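Local coordinates for protein LEOA (Escherichia coli, PDB 4AUR) that is a dynamin-like GTPase of bacteria that probably binds and hydrolyses GTP, at residues Ala57-Phe62 / Val107-Leu112; Leu124-Asp129 / Ser156-Trp161; Leu130-Ile135 / Leu163-Lys168; Thr148-Glu153 / Lys203-Arg208. All coordinates share one frame; numbering follows the deposited sequence.

Overall arrangement
All four contacts lie in the GTPase domain. Interaction 1 is buried and joins two parallel strands of the central sheet. It pairs a backbone bond with a polar site at the probable P-loop. Interactions 2 and 3 both use helix 156-165, and their centres are about 8 Å apart. Interaction 2 is buried and mainly apolar, with a Met-aromatic contact. Interaction 3 is partly buried and has a salt bridge on its exposed side. Interaction 4 sets a loop against helix 188-209, with buried leucines and a partly exposed lysine. Leu112 links interactions 1 and 2, Ile135 links 1 and 3, and Val159 links 2 and 4.

Interaction 1: Ala57-Phe62 / Val107-Leu112; sequences ALLGAF and VDTPGL
The CG2 branch of Val107 packs against Ala57 and lies 3.5 Å from its CB. Both side chains are on one face of the mixed, mostly parallel central sheet of a P-loop GTPase, where strands 54-60 and 104-108 run side by side. Strand 54-60 leads into the probable Walker A loop, which includes Gly60. Asp108, Thr109, Pro110 and Gly111 fit the DxxG (G3) motif of GTPases. Leu58 N donates to Val107 O at 3.0 Å, and Val107 also has a backbone bond with Ile56 of the same strand. A CA-H...O contact joins Ala57 CA to Val107 O at 3.4 Å, so this oxygen meets two groups of the neighbouring strand. With CG anti to its backbone N (chi1 167°), Asp108 turns its carboxylate toward strand 54-60. Its OD1 makes a salt bridge with Lys66 of the P-loop pattern. Lys66 also has a cation-pi contact with Phe62. On the face with Ala57, Leu59 CD2 lies 4.0 Å from Thr109 OG1. Phe62 closes the far end of the contact. Its ring meets Asp108 tip to tip, ring and carboxylate planes 89° apart, with CZ 3.9 Å from OD2. Pro110 CB lies near the ring plane at its edge, 4.4 Å from Phe62 CE2.

Interaction 2: Leu124-Asp129 / Ser156-Trp161; sequences LVMYED and SDIVKW
The backbone has helical angles at 124-126 but is not a regular helix there, and it passes beside helix 156-165 with the CA atoms of Met126 and Trp161 7.2 Å apart. Met126, present as selenomethionine, carries most of the contact. Its CB sits over one face of the Trp161 indole, 3.8 Å from the centroid of the five-membered ring and only 11° off the ring normal. This is a CH-pi contact over the five-membered ring. The selenium is oblique to the same ring, 4.3 Å from that centroid, in a Met-aromatic contact. In the GTPase fold this joins the loop that follows strand 104-108 and the DxxG-like segment, just before helix 129-136, to helix 156-165. Trp161 NE1 makes a weak hydrogen bond to Met126 O at 2.9 Å, bent to 118° at the hydrogen. Arg132 NH1 also donates to that carbonyl, and the Arg132 side chain touches the indole. Further along, the selenium reaches Ile158 CG1 at 4.0 Å. The chain then bends at chi3 (-47°). That bend places Met126 CE 4.0 Å from Asp157 OD2, where the two side chains cross at about a right angle. The other carboxylate oxygen, Asp157 OD1, pairs with Arg123 in a salt bridge.

Interaction 3: Leu130-Ile135 / Leu163-Lys168; sequences LTRRYI and LRDLNK
Helix 129-136 and the C-terminal end of helix 156-165, two neighbouring helices of the GTPase domain, meet through Arg132 and Asp165. The pair forms a two-pronged, end-on salt bridge. Arg132 NH1 donates to Asp165 OD2 at 2.9 Å, and Arg132 NH2 donates to Asp165 OD1 at 3.0 Å. Both oxygens lie close to the guanidinium plane. Each nitrogen, however, meets its oxygen from above the carboxylate plane, so the two flat groups are 60° apart and not coplanar. A bend at chi3 (66°) turns NE out of line with the start of the chain. Using two nitrogens on two oxygens limits rotation of both groups. Leu166 CD2 lies over one face of the Arg132 guanidinium, 4.1 Å from its plane and over its centre. The other branch of Leu166, CD1, meets Ile135 CG2 at 3.9 Å, and these two side chains cross at about a right angle. Lys168 folds back through bends at chi2 and chi3, and its CE comes 3.6 Å from Ile135 O. Lys168 NZ then donates to Ser136 O and Ala138 O, where the chain leaves helix 129-136. Leu166 also touches Trp161. Ile135 rests on Trp161, on Ala57 of strand 54-60 and on Ile141 of strand 140-146.

Interaction 4: Thr148-Glu153 / Lys203-Arg208; sequences TNPLKE and KGKLQR
The polar part of the contact is the end of Lys205 meeting the loop at Asn149 and Pro150. Lys205 NZ donates to Pro150 O at 2.8 Å. The approach is off the carbonyl axis, with a C=O...donor angle of 142° and the donor tilted 27° from the carbonyl plane. The lysine chain is extended beyond CG, so it spans from helix to loop without folding back. Asn149 OD1 lies 3.3 Å from the same NZ, and its side chain crosses the lysine at about a right angle. The Asn149 amide also braces its own loop. ND2 donates to Glu153 OE2 at 3.0 Å, in the amide plane and on the syn side of the carboxylate. Glu153 OE2 is 6.0 Å from Lys205 NZ, a possible weak attraction.

In the GTPase fold this loop links strand 140-146 to helix 156-165, and Lys205 and Leu206 belong to helix 188-209.

The apolar part is built on Leu151. Its CD2 branch touches Leu206 CD2 at 3.9 Å, with the two leucines crossing at a slant. The same methyl lies 4.1 Å from Lys205 CB, and the Leu151 and Lys205 side chains slide past each other in opposite directions. Both leucines also pack on Val159 of helix 156-165.

Interaction 1: Ala57-Phe62 / Val107-Leu112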
loop_
_atom_site.group_PDB
_atom_site.type_symbol
_atom_site.label_atom_id
_atom_site.label_comp_id
_atom_site.label_asym_id
_atom_site.label_seq_id
_atom_site.Cartn_x
_atom_site.Cartn_y
_atom_site.Cartn_z
ATOM N N ALA A 57 8.686 -29.311 -33.776
ATOM C CA ALA A 57 9.102 -29.043 -35.134
ATOM C C ALA A 57 10.465 -29.663 -35.300
ATOM O O ALA A 57 11.428 -29.317 -34.597
ATOM C CB ALA A 57 9.151 -27.563 -35.402
ATOM N N LEU A 58 10.535 -30.618 -36.211
ATOM C CA LEU A 58 11.770 -31.301 -36.492
ATOM C C LEU A 58 12.409 -30.698 -37.724
ATOM O O LEU A 58 11.990 -30.959 -38.847
ATOM C CB LEU A 58 11.499 -32.777 -36.711
ATOM C CG LEU A 58 12.762 -33.615 -36.607
ATOM C CD1 LEU A 58 13.341 -33.531 -35.206
ATOM C CD2 LEU A 58 12.475 -35.049 -37.010
ATOM N N LEU A 59 13.438 -29.898 -37.484
ATOM C CA LEU A 59 14.121 -29.134 -38.537
ATOM C C LEU A 59 15.538 -29.633 -38.790
ATOM O O LEU A 59 16.237 -30.038 -37.857
ATOM C CB LEU A 59 14.192 -27.658 -38.143
ATOM C CG LEU A 59 12.841 -27.023 -37.901
ATOM C CD1 LEU A 59 13.059 -25.554 -37.630
ATOM C CD2 LEU A 59 11.965 -27.233 -39.117
ATOM N N GLY A 60 15.950 -29.586 -40.054
ATOM C CA GLY A 60 17.279 -30.012 -40.448
ATOM C C GLY A 60 17.282 -30.833 -41.726
ATOM O O GLY A 60 16.248 -31.290 -42.202
ATOM N N ALA A 61 18.466 -31.011 -42.289
ATOM C CA ALA A 61 18.617 -31.827 -43.468
ATOM C C ALA A 61 18.512 -33.260 -43.031
ATOM O O ALA A 61 18.948 -33.590 -41.937
ATOM C CB ALA A 61 19.952 -31.563 -44.118
ATOM N N PHE A 62 17.922 -34.104 -43.877
ATOM C CA PHE A 62 17.696 -35.506 -43.526
ATOM C C PHE A 62 18.999 -36.272 -43.446
ATOM O O PHE A 62 19.152 -37.156 -42.608
ATOM C CB PHE A 62 16.738 -36.163 -44.516
ATOM C CG PHE A 62 15.317 -35.705 -44.354
ATOM C CD1 PHE A 62 14.493 -36.284 -43.395
ATOM C CD2 PHE A 62 14.810 -34.677 -45.137
ATOM C CE1 PHE A 62 13.189 -35.851 -43.231
ATOM C CE2 PHE A 62 13.505 -34.238 -44.970
ATOM C CZ PHE A 62 12.696 -34.823 -44.014
ATOM N N VAL A 107 5.835 -31.613 -36.788
ATOM C CA VAL A 107 5.672 -30.733 -37.945
ATOM C C VAL A 107 7.014 -30.568 -38.602
ATOM O O VAL A 107 8.027 -30.621 -37.927
ATOM C CB VAL A 107 5.120 -29.354 -37.555
ATOM C CG1 VAL A 107 3.728 -29.497 -36.999
ATOM C CG2 VAL A 107 5.998 -28.663 -36.528
ATOM N N ASP A 108 7.039 -30.372 -39.908
ATOM C CA ASP A 108 8.311 -30.095 -40.591
ATOM C C ASP A 108 8.041 -29.472 -41.955
ATOM O O ASP A 108 6.921 -29.477 -42.448
ATOM C CB ASP A 108 9.136 -31.400 -40.682
ATOM C CG ASP A 108 10.331 -31.315 -41.631
ATOM O OD1 ASP A 108 11.283 -30.558 -41.351
ATOM O OD2 ASP A 108 10.312 -32.037 -42.659
ATOM N N THR A 109 9.076 -28.912 -42.539
ATOM C CA THR A 109 8.998 -28.318 -43.835
ATOM C C THR A 109 10.013 -29.013 -44.739
ATOM O O THR A 109 11.115 -28.514 -44.910
ATOM C CB THR A 109 9.365 -26.853 -43.674
ATOM O OG1 THR A 109 10.546 -26.774 -42.869
ATOM C CG2 THR A 109 8.276 -26.140 -42.945
ATOM N N PRO A 110 9.660 -30.170 -45.324
ATOM C CA PRO A 110 10.657 -30.974 -46.043
ATOM C C PRO A 110 11.295 -30.313 -47.267
ATOM O O PRO A 110 12.449 -30.563 -47.556
ATOM C CB PRO A 110 9.864 -32.219 -46.476
ATOM C CG PRO A 110 8.653 -32.232 -45.612
ATOM C CD PRO A 110 8.330 -30.779 -45.440
ATOM N N GLY A 111 10.546 -29.479 -47.972
ATOM C CA GLY A 111 11.085 -28.763 -49.126
ATOM C C GLY A 111 12.438 -28.101 -48.914
ATOM O O GLY A 111 13.296 -28.166 -49.790
ATOM N N LEU A 112 12.626 -27.475 -47.750
ATOM C CA LEU A 112 13.851 -26.727 -47.424
ATOM C C LEU A 112 15.080 -27.617 -47.161
ATOM O O LEU A 112 16.228 -27.154 -47.170
ATOM C CB LEU A 112 13.615 -25.881 -46.175
ATOM C CG LEU A 112 12.519 -24.830 -46.190
ATOM C CD1 LEU A 112 12.223 -24.357 -44.783
ATOM C CD2 LEU A 112 12.941 -23.659 -47.038
#

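Interaction 2: Leu124-Asp129 / Ser156-Trp161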
loop_
_atom_site.group_PDB
_atom_site.type_symbol
_atom_site.label_atom_id
_atom_site.label_comp_id
_atom_site.label_asym_id
_atom_site.label_seq_id
_atom_site.Cartn_x
_atom_site.Cartn_y
_atom_site.Cartn_z
ATOM N N LEU A 124 9.879 -20.397 -50.380
ATOM C CA LEU A 124 8.643 -19.633 -50.289
ATOM C C LEU A 124 7.840 -20.021 -49.053
ATOM O O LEU A 124 7.092 -19.202 -48.528
ATOM C CB LEU A 124 7.783 -19.815 -51.549
ATOM C CG LEU A 124 7.972 -18.753 -52.638
ATOM C CD1 LEU A 124 7.074 -19.073 -53.831
ATOM C CD2 LEU A 124 7.707 -17.336 -52.112
ATOM N N VAL A 125 7.999 -21.257 -48.589
ATOM C CA VAL A 125 7.234 -21.740 -47.442
ATOM C C VAL A 125 7.571 -20.999 -46.149
ATOM O O VAL A 125 6.842 -21.106 -45.178
ATOM C CB VAL A 125 7.409 -23.255 -47.195
ATOM C CG1 VAL A 125 7.073 -24.038 -48.457
ATOM C CG2 VAL A 125 8.815 -23.583 -46.700
HETATM N N MSE A 126 8.663 -20.248 -46.135
HETATM C CA MSE A 126 9.041 -19.507 -44.954
HETATM C C MSE A 126 8.157 -18.297 -44.810
HETATM O O MSE A 126 8.036 -17.726 -43.719
HETATM C CB MSE A 126 10.504 -19.131 -45.089
HETATM C CG MSE A 126 11.386 -20.377 -45.167
HETATM SE SE MSE A 126 13.196 -19.924 -44.566
HETATM C CE MSE A 126 13.422 -18.265 -45.593
ATOM N N TYR A 127 7.510 -17.902 -45.903
ATOM C CA TYR A 127 6.648 -16.731 -45.896
ATOM C C TYR A 127 5.163 -17.080 -45.979
ATOM O O TYR A 127 4.362 -16.231 -46.301
ATOM C CB TYR A 127 7.064 -15.779 -47.041
ATOM C CG TYR A 127 8.524 -15.302 -46.979
ATOM C CD1 TYR A 127 9.180 -15.119 -45.748
ATOM C CD2 TYR A 127 9.247 -15.038 -48.151
ATOM C CE1 TYR A 127 10.497 -14.692 -45.684
ATOM C CE2 TYR A 127 10.569 -14.607 -48.098
ATOM C CZ TYR A 127 11.190 -14.437 -46.855
ATOM O OH TYR A 127 12.496 -14.011 -46.769
ATOM N N GLU A 128 4.810 -18.328 -45.690
ATOM C CA GLU A 128 3.421 -18.759 -45.658
ATOM C C GLU A 128 2.898 -18.647 -44.225
ATOM O O GLU A 128 3.399 -19.302 -43.326
ATOM C CB GLU A 128 3.283 -20.213 -46.118
ATOM C CG GLU A 128 3.573 -20.483 -47.593
ATOM C CD GLU A 128 3.452 -21.974 -47.991
ATOM O OE1 GLU A 128 3.296 -22.871 -47.107
ATOM O OE2 GLU A 128 3.507 -22.251 -49.219
ATOM N N ASP A 129 1.864 -17.841 -44.017
ATOM C CA ASP A 129 1.317 -17.640 -42.695
ATOM C C ASP A 129 1.004 -18.964 -42.050
ATOM O O ASP A 129 1.181 -19.118 -40.848
ATOM C CB ASP A 129 0.075 -16.765 -42.744
ATOM C CG ASP A 129 0.373 -15.345 -43.197
ATOM O OD1 ASP A 129 1.369 -14.742 -42.731
ATOM O OD2 ASP A 129 -0.399 -14.820 -44.017
ATOM N N SER A 156 21.638 -20.338 -43.705
ATOM C CA SER A 156 21.645 -19.071 -42.994
ATOM C C SER A 156 20.244 -18.541 -42.760
ATOM O O SER A 156 19.883 -18.203 -41.646
ATOM C CB SER A 156 22.429 -18.031 -43.766
ATOM O OG SER A 156 23.808 -18.268 -43.663
ATOM N N ASP A 157 19.444 -18.463 -43.810
ATOM C CA ASP A 157 18.190 -17.701 -43.729
ATOM C C ASP A 157 17.069 -18.461 -42.984
ATOM O O ASP A 157 16.099 -17.845 -42.524
ATOM C CB ASP A 157 17.743 -17.196 -45.119
ATOM C CG ASP A 157 17.540 -18.315 -46.119
ATOM O OD1 ASP A 157 17.863 -19.468 -45.783
ATOM O OD2 ASP A 157 17.064 -18.045 -47.246
ATOM N N ILE A 158 17.245 -19.775 -42.837
ATOM C CA ILE A 158 16.336 -20.629 -42.105
ATOM C C ILE A 158 16.569 -20.474 -40.616
ATOM O O ILE A 158 15.631 -20.392 -39.816
ATOM C CB ILE A 158 16.580 -22.091 -42.458
ATOM C CG1 ILE A 158 16.297 -22.334 -43.939
ATOM C CG2 ILE A 158 15.705 -22.993 -41.603
ATOM C CD1 ILE A 158 16.619 -23.747 -44.391
ATOM N N VAL A 159 17.830 -20.478 -40.231
ATOM C CA VAL A 159 18.199 -20.139 -38.867
ATOM C C VAL A 159 17.677 -18.748 -38.487
ATOM O O VAL A 159 17.212 -18.550 -37.397
ATOM C CB VAL A 159 19.724 -20.179 -38.698
ATOM C CG1 VAL A 159 20.143 -19.562 -37.375
ATOM C CG2 VAL A 159 20.229 -21.614 -38.810
ATOM N N LYS A 160 17.751 -17.792 -39.397
ATOM C CA LYS A 160 17.238 -16.452 -39.147
ATOM C C LYS A 160 15.728 -16.462 -39.021
ATOM O O LYS A 160 15.144 -15.756 -38.215
ATOM C CB LYS A 160 17.645 -15.527 -40.290
ATOM C CG LYS A 160 17.359 -14.070 -40.023
ATOM C CD LYS A 160 17.892 -13.170 -41.121
ATOM C CE LYS A 160 17.903 -11.713 -40.667
ATOM N NZ LYS A 160 19.074 -10.975 -41.223
ATOM N N TRP A 161 15.093 -17.262 -39.856
ATOM C CA TRP A 161 13.640 -17.384 -39.862
ATOM C C TRP A 161 13.147 -17.875 -38.521
ATOM O O TRP A 161 12.207 -17.360 -37.987
ATOM C CB TRP A 161 13.266 -18.379 -40.946
ATOM C CG TRP A 161 11.832 -18.619 -41.113
ATOM C CD1 TRP A 161 10.871 -17.696 -41.322
ATOM C CD2 TRP A 161 11.184 -19.896 -41.120
ATOM N NE1 TRP A 161 9.665 -18.312 -41.452
ATOM C CE2 TRP A 161 9.830 -19.665 -41.329
ATOM C CE3 TRP A 161 11.631 -21.219 -40.959
ATOM C CZ2 TRP A 161 8.892 -20.706 -41.386
ATOM C CZ3 TRP A 161 10.705 -22.248 -41.018
ATOM C CH2 TRP A 161 9.349 -21.984 -41.228
#

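Interaction 3: Leu130-Ile135 / Leu163-Lys168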
loop_
_atom_site.group_PDB
_atom_site.type_symbol
_atom_site.label_atom_id
_atom_site.label_comp_id
_atom_site.label_asym_id
_atom_site.label_seq_id
_atom_site.Cartn_x
_atom_site.Cartn_y
_atom_site.Cartn_z
ATOM N N LEU A 130 0.584 -19.947 -42.834
ATOM C CA LEU A 130 0.253 -21.246 -42.255
ATOM C C LEU A 130 1.444 -21.959 -41.630
ATOM O O LEU A 130 1.410 -22.303 -40.467
ATOM C CB LEU A 130 -0.400 -22.138 -43.277
ATOM C CG LEU A 130 -0.748 -23.546 -42.838
ATOM C CD1 LEU A 130 -2.093 -23.545 -42.142
ATOM C CD2 LEU A 130 -0.768 -24.438 -44.068
ATOM N N THR A 131 2.506 -22.170 -42.382
ATOM C CA THR A 131 3.630 -22.942 -41.861
ATOM C C THR A 131 4.342 -22.157 -40.749
ATOM O O THR A 131 4.925 -22.729 -39.804
ATOM C CB THR A 131 4.631 -23.333 -42.966
ATOM O OG1 THR A 131 5.398 -22.203 -43.306
ATOM C CG2 THR A 131 3.935 -23.795 -44.214
ATOM N N ARG A 132 4.269 -20.839 -40.852
ATOM C CA ARG A 132 4.736 -19.963 -39.790
ATOM C C ARG A 132 3.922 -20.146 -38.492
ATOM O O ARG A 132 4.489 -20.258 -37.390
ATOM C CB ARG A 132 4.676 -18.513 -40.271
ATOM C CG ARG A 132 5.649 -18.157 -41.408
ATOM C CD ARG A 132 5.287 -16.807 -42.019
ATOM N NE ARG A 132 5.482 -15.738 -41.040
ATOM C CZ ARG A 132 6.586 -15.007 -40.916
ATOM N NH1 ARG A 132 7.614 -15.184 -41.737
ATOM N NH2 ARG A 132 6.663 -14.105 -39.957
ATOM N N ARG A 133 2.594 -20.191 -38.609
ATOM C CA ARG A 133 1.750 -20.438 -37.431
ATOM C C ARG A 133 2.022 -21.814 -36.792
ATOM O O ARG A 133 2.056 -21.940 -35.583
ATOM C CB ARG A 133 0.296 -20.312 -37.809
ATOM C CG ARG A 133 -0.710 -20.250 -36.659
ATOM C CD ARG A 133 -2.148 -20.209 -37.164
ATOM N NE ARG A 133 -2.189 -19.615 -38.507
ATOM C CZ ARG A 133 -2.950 -20.030 -39.515
ATOM N NH1 ARG A 133 -3.806 -21.031 -39.365
ATOM N NH2 ARG A 133 -2.859 -19.423 -40.687
ATOM N N TYR A 134 2.224 -22.845 -37.587
ATOM C CA TYR A 134 2.370 -24.170 -37.015
ATOM C C TYR A 134 3.691 -24.292 -36.290
ATOM O O TYR A 134 3.767 -24.930 -35.253
ATOM C CB TYR A 134 2.210 -25.277 -38.082
ATOM C CG TYR A 134 0.820 -25.877 -38.112
ATOM C CD1 TYR A 134 -0.225 -25.231 -38.739
ATOM C CD2 TYR A 134 0.552 -27.089 -37.481
ATOM C CE1 TYR A 134 -1.491 -25.773 -38.746
ATOM C CE2 TYR A 134 -0.715 -27.637 -37.486
ATOM C CZ TYR A 134 -1.726 -26.977 -38.119
ATOM O OH TYR A 134 -2.985 -27.529 -38.130
ATOM N N ILE A 135 4.737 -23.663 -36.807
ATOM C CA ILE A 135 6.022 -23.692 -36.118
ATOM C C ILE A 135 6.096 -22.696 -34.954
ATOM O O ILE A 135 6.675 -23.013 -33.915
ATOM C CB ILE A 135 7.179 -23.560 -37.100
ATOM C CG1 ILE A 135 7.277 -24.868 -37.884
ATOM C CG2 ILE A 135 8.493 -23.369 -36.366
ATOM C CD1 ILE A 135 7.997 -24.748 -39.206
ATOM N N LEU A 163 14.971 -18.036 -35.526
ATOM C CA LEU A 163 15.471 -17.331 -34.342
ATOM C C LEU A 163 15.097 -15.869 -34.372
ATOM O O LEU A 163 14.768 -15.299 -33.353
ATOM C CB LEU A 163 16.980 -17.456 -34.227
ATOM C CG LEU A 163 17.581 -18.851 -34.245
ATOM C CD1 LEU A 163 19.088 -18.745 -34.114
ATOM C CD2 LEU A 163 17.055 -19.731 -33.131
ATOM N N ARG A 164 15.146 -15.251 -35.534
ATOM C CA ARG A 164 14.822 -13.853 -35.605
ATOM C C ARG A 164 13.353 -13.657 -35.944
ATOM O O ARG A 164 12.595 -13.162 -35.104
ATOM C CB ARG A 164 15.713 -13.137 -36.609
ATOM C CG ARG A 164 15.520 -11.632 -36.595
ATOM C CD ARG A 164 16.597 -10.981 -35.759
ATOM N NE ARG A 164 16.371 -11.243 -34.347
ATOM C CZ ARG A 164 17.309 -11.211 -33.404
ATOM N NH1 ARG A 164 18.582 -10.948 -33.698
ATOM N NH2 ARG A 164 16.965 -11.456 -32.146
ATOM N N ASP A 165 12.955 -14.042 -37.162
ATOM C CA ASP A 165 11.599 -13.783 -37.658
ATOM C C ASP A 165 10.565 -14.355 -36.676
ATOM O O ASP A 165 9.745 -13.609 -36.158
ATOM C CB ASP A 165 11.437 -14.391 -39.049
ATOM C CG ASP A 165 10.250 -13.826 -39.838
ATOM O OD1 ASP A 165 9.377 -13.101 -39.287
ATOM O OD2 ASP A 165 10.198 -14.138 -41.055
ATOM N N LEU A 166 10.647 -15.654 -36.389
ATOM C CA LEU A 166 9.660 -16.327 -35.561
ATOM C C LEU A 166 9.981 -16.255 -34.097
ATOM O O LEU A 166 9.131 -16.544 -33.274
ATOM C CB LEU A 166 9.534 -17.799 -35.930
ATOM C CG LEU A 166 9.093 -18.149 -37.346
ATOM C CD1 LEU A 166 8.943 -19.652 -37.435
ATOM C CD2 LEU A 166 7.799 -17.443 -37.735
ATOM N N ASN A 167 11.215 -15.926 -33.753
ATOM C CA ASN A 167 11.512 -15.526 -32.390
ATOM C C ASN A 167 11.445 -16.704 -31.418
ATOM O O ASN A 167 11.069 -16.535 -30.273
ATOM C CB ASN A 167 10.525 -14.398 -32.002
ATOM C CG ASN A 167 10.848 -13.744 -30.678
ATOM O OD1 ASN A 167 9.935 -13.415 -29.914
ATOM N ND2 ASN A 167 12.134 -13.576 -30.380
ATOM N N LYS A 168 11.849 -17.892 -31.876
ATOM C CA LYS A 168 11.698 -19.127 -31.096
ATOM C C LYS A 168 13.010 -19.676 -30.591
ATOM O O LYS A 168 13.179 -20.891 -30.464
ATOM C CB LYS A 168 11.027 -20.196 -31.935
ATOM C CG LYS A 168 9.683 -19.795 -32.499
ATOM C CD LYS A 168 8.602 -19.870 -31.441
ATOM C CE LYS A 168 8.259 -21.322 -31.183
ATOM N NZ LYS A 168 7.434 -21.479 -29.967
#

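Interaction 4: Thr148-Glu153 / Lys203-Arg208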
loop_
_atom_site.group_PDB
_atom_site.type_symbol
_atom_site.label_atom_id
_atom_site.label_comp_id
_atom_site.label_asym_id
_atom_site.label_seq_id
_atom_site.Cartn_x
_atom_site.Cartn_y
_atom_site.Cartn_z
ATOM N N THR A 148 30.525 -33.250 -38.058
ATOM C CA THR A 148 31.747 -32.941 -38.809
ATOM C C THR A 148 31.798 -31.470 -39.205
ATOM O O THR A 148 32.796 -30.802 -38.981
ATOM C CB THR A 148 31.890 -33.812 -40.079
ATOM O OG1 THR A 148 30.668 -33.791 -40.834
ATOM C CG2 THR A 148 32.217 -35.250 -39.706
ATOM N N ASN A 149 30.712 -30.981 -39.795
ATOM C CA ASN A 149 30.632 -29.596 -40.257
ATOM C C ASN A 149 29.248 -29.007 -39.911
ATOM O O ASN A 149 28.367 -28.918 -40.775
ATOM C CB ASN A 149 30.916 -29.544 -41.765
ATOM C CG ASN A 149 30.768 -28.150 -42.351
ATOM O OD1 ASN A 149 31.085 -27.139 -41.711
ATOM N ND2 ASN A 149 30.287 -28.092 -43.584
ATOM N N PRO A 150 29.046 -28.637 -38.630
ATOM C CA PRO A 150 27.734 -28.209 -38.121
ATOM C C PRO A 150 27.098 -27.037 -38.867
ATOM O O PRO A 150 27.680 -25.957 -38.938
ATOM C CB PRO A 150 28.026 -27.825 -36.664
ATOM C CG PRO A 150 29.502 -27.672 -36.583
ATOM C CD PRO A 150 30.039 -28.679 -37.544
ATOM N N LEU A 151 25.920 -27.293 -39.429
ATOM C CA LEU A 151 25.062 -26.295 -40.056
ATOM C C LEU A 151 25.445 -26.153 -41.495
ATOM O O LEU A 151 26.476 -25.598 -41.799
ATOM C CB LEU A 151 25.104 -24.928 -39.345
ATOM C CG LEU A 151 24.067 -23.906 -39.836
ATOM C CD1 LEU A 151 22.666 -24.433 -39.629
ATOM C CD2 LEU A 151 24.220 -22.563 -39.159
ATOM N N LYS A 152 24.592 -26.644 -42.381
ATOM C CA LYS A 152 24.859 -26.595 -43.806
ATOM C C LYS A 152 24.962 -25.173 -44.317
ATOM O O LYS A 152 24.338 -24.262 -43.789
ATOM C CB LYS A 152 23.808 -27.381 -44.583
ATOM C CG LYS A 152 23.963 -28.883 -44.376
ATOM C CD LYS A 152 22.959 -29.690 -45.191
ATOM C CE LYS A 152 23.276 -31.189 -45.165
ATOM N NZ LYS A 152 24.199 -31.638 -46.243
ATOM N N GLU A 153 25.764 -24.997 -45.361
ATOM C CA GLU A 153 26.153 -23.669 -45.824
ATOM C C GLU A 153 24.959 -22.846 -46.284
ATOM O O GLU A 153 24.974 -21.626 -46.188
ATOM C CB GLU A 153 27.186 -23.783 -46.958
ATOM C CG GLU A 153 28.615 -24.101 -46.506
ATOM C CD GLU A 153 28.847 -25.553 -46.084
ATOM O OE1 GLU A 153 27.988 -26.430 -46.366
ATOM O OE2 GLU A 153 29.907 -25.812 -45.466
ATOM N N LYS A 203 27.857 -22.098 -32.329
ATOM C CA LYS A 203 27.408 -20.881 -31.665
ATOM C C LYS A 203 27.772 -19.692 -32.526
ATOM O O LYS A 203 26.944 -18.832 -32.772
ATOM C CB LYS A 203 28.021 -20.778 -30.274
ATOM C CG LYS A 203 27.385 -19.749 -29.365
ATOM C CD LYS A 203 27.628 -20.063 -27.883
ATOM C CE LYS A 203 26.643 -21.103 -27.359
ATOM N NZ LYS A 203 26.806 -21.349 -25.896
ATOM N N GLY A 204 28.992 -19.668 -33.037
ATOM C CA GLY A 204 29.433 -18.575 -33.879
ATOM C C GLY A 204 28.731 -18.463 -35.219
ATOM O O GLY A 204 28.406 -17.363 -35.645
ATOM N N LYS A 205 28.496 -19.583 -35.896
ATOM C CA LYS A 205 27.708 -19.563 -37.135
ATOM C C LYS A 205 26.253 -19.125 -36.939
ATOM O O LYS A 205 25.637 -18.574 -37.837
ATOM C CB LYS A 205 27.684 -20.933 -37.795
ATOM C CG LYS A 205 29.061 -21.539 -38.008
ATOM C CD LYS A 205 28.964 -22.822 -38.782
ATOM C CE LYS A 205 30.281 -23.530 -38.799
ATOM N NZ LYS A 205 30.149 -24.809 -39.552
ATOM N N LEU A 206 25.659 -19.405 -35.790
ATOM C CA LEU A 206 24.263 -19.059 -35.621
ATOM C C LEU A 206 24.227 -17.599 -35.357
ATOM O O LEU A 206 23.417 -16.893 -35.931
ATOM C CB LEU A 206 23.625 -19.825 -34.472
ATOM C CG LEU A 206 23.490 -21.332 -34.686
ATOM C CD1 LEU A 206 23.073 -22.002 -33.391
ATOM C CD2 LEU A 206 22.490 -21.642 -35.798
ATOM N N GLN A 207 25.138 -17.125 -34.516
ATOM C CA GLN A 207 25.110 -15.732 -34.136
ATOM C C GLN A 207 25.222 -14.858 -35.359
ATOM O O GLN A 207 24.638 -13.771 -35.421
ATOM C CB GLN A 207 26.193 -15.408 -33.113
ATOM C CG GLN A 207 27.386 -14.627 -33.620
ATOM C CD GLN A 207 27.100 -13.151 -33.752
ATOM O OE1 GLN A 207 27.475 -12.516 -34.728
ATOM N NE2 GLN A 207 26.422 -12.597 -32.771
ATOM N N ARG A 208 25.945 -15.346 -36.353
ATOM C CA ARG A 208 26.258 -14.545 -37.520
ATOM C C ARG A 208 25.205 -14.699 -38.593
ATOM O O ARG A 208 25.036 -13.810 -39.423
ATOM C CB ARG A 208 27.650 -14.934 -38.043
ATOM C CG ARG A 208 28.324 -13.935 -38.974
ATOM C CD ARG A 208 28.404 -12.483 -38.476
ATOM N NE ARG A 208 29.108 -12.262 -37.206
ATOM C CZ ARG A 208 29.719 -11.119 -36.856
ATOM N NH1 ARG A 208 29.737 -10.089 -37.685
ATOM N NH2 ARG A 208 30.328 -10.999 -35.670
#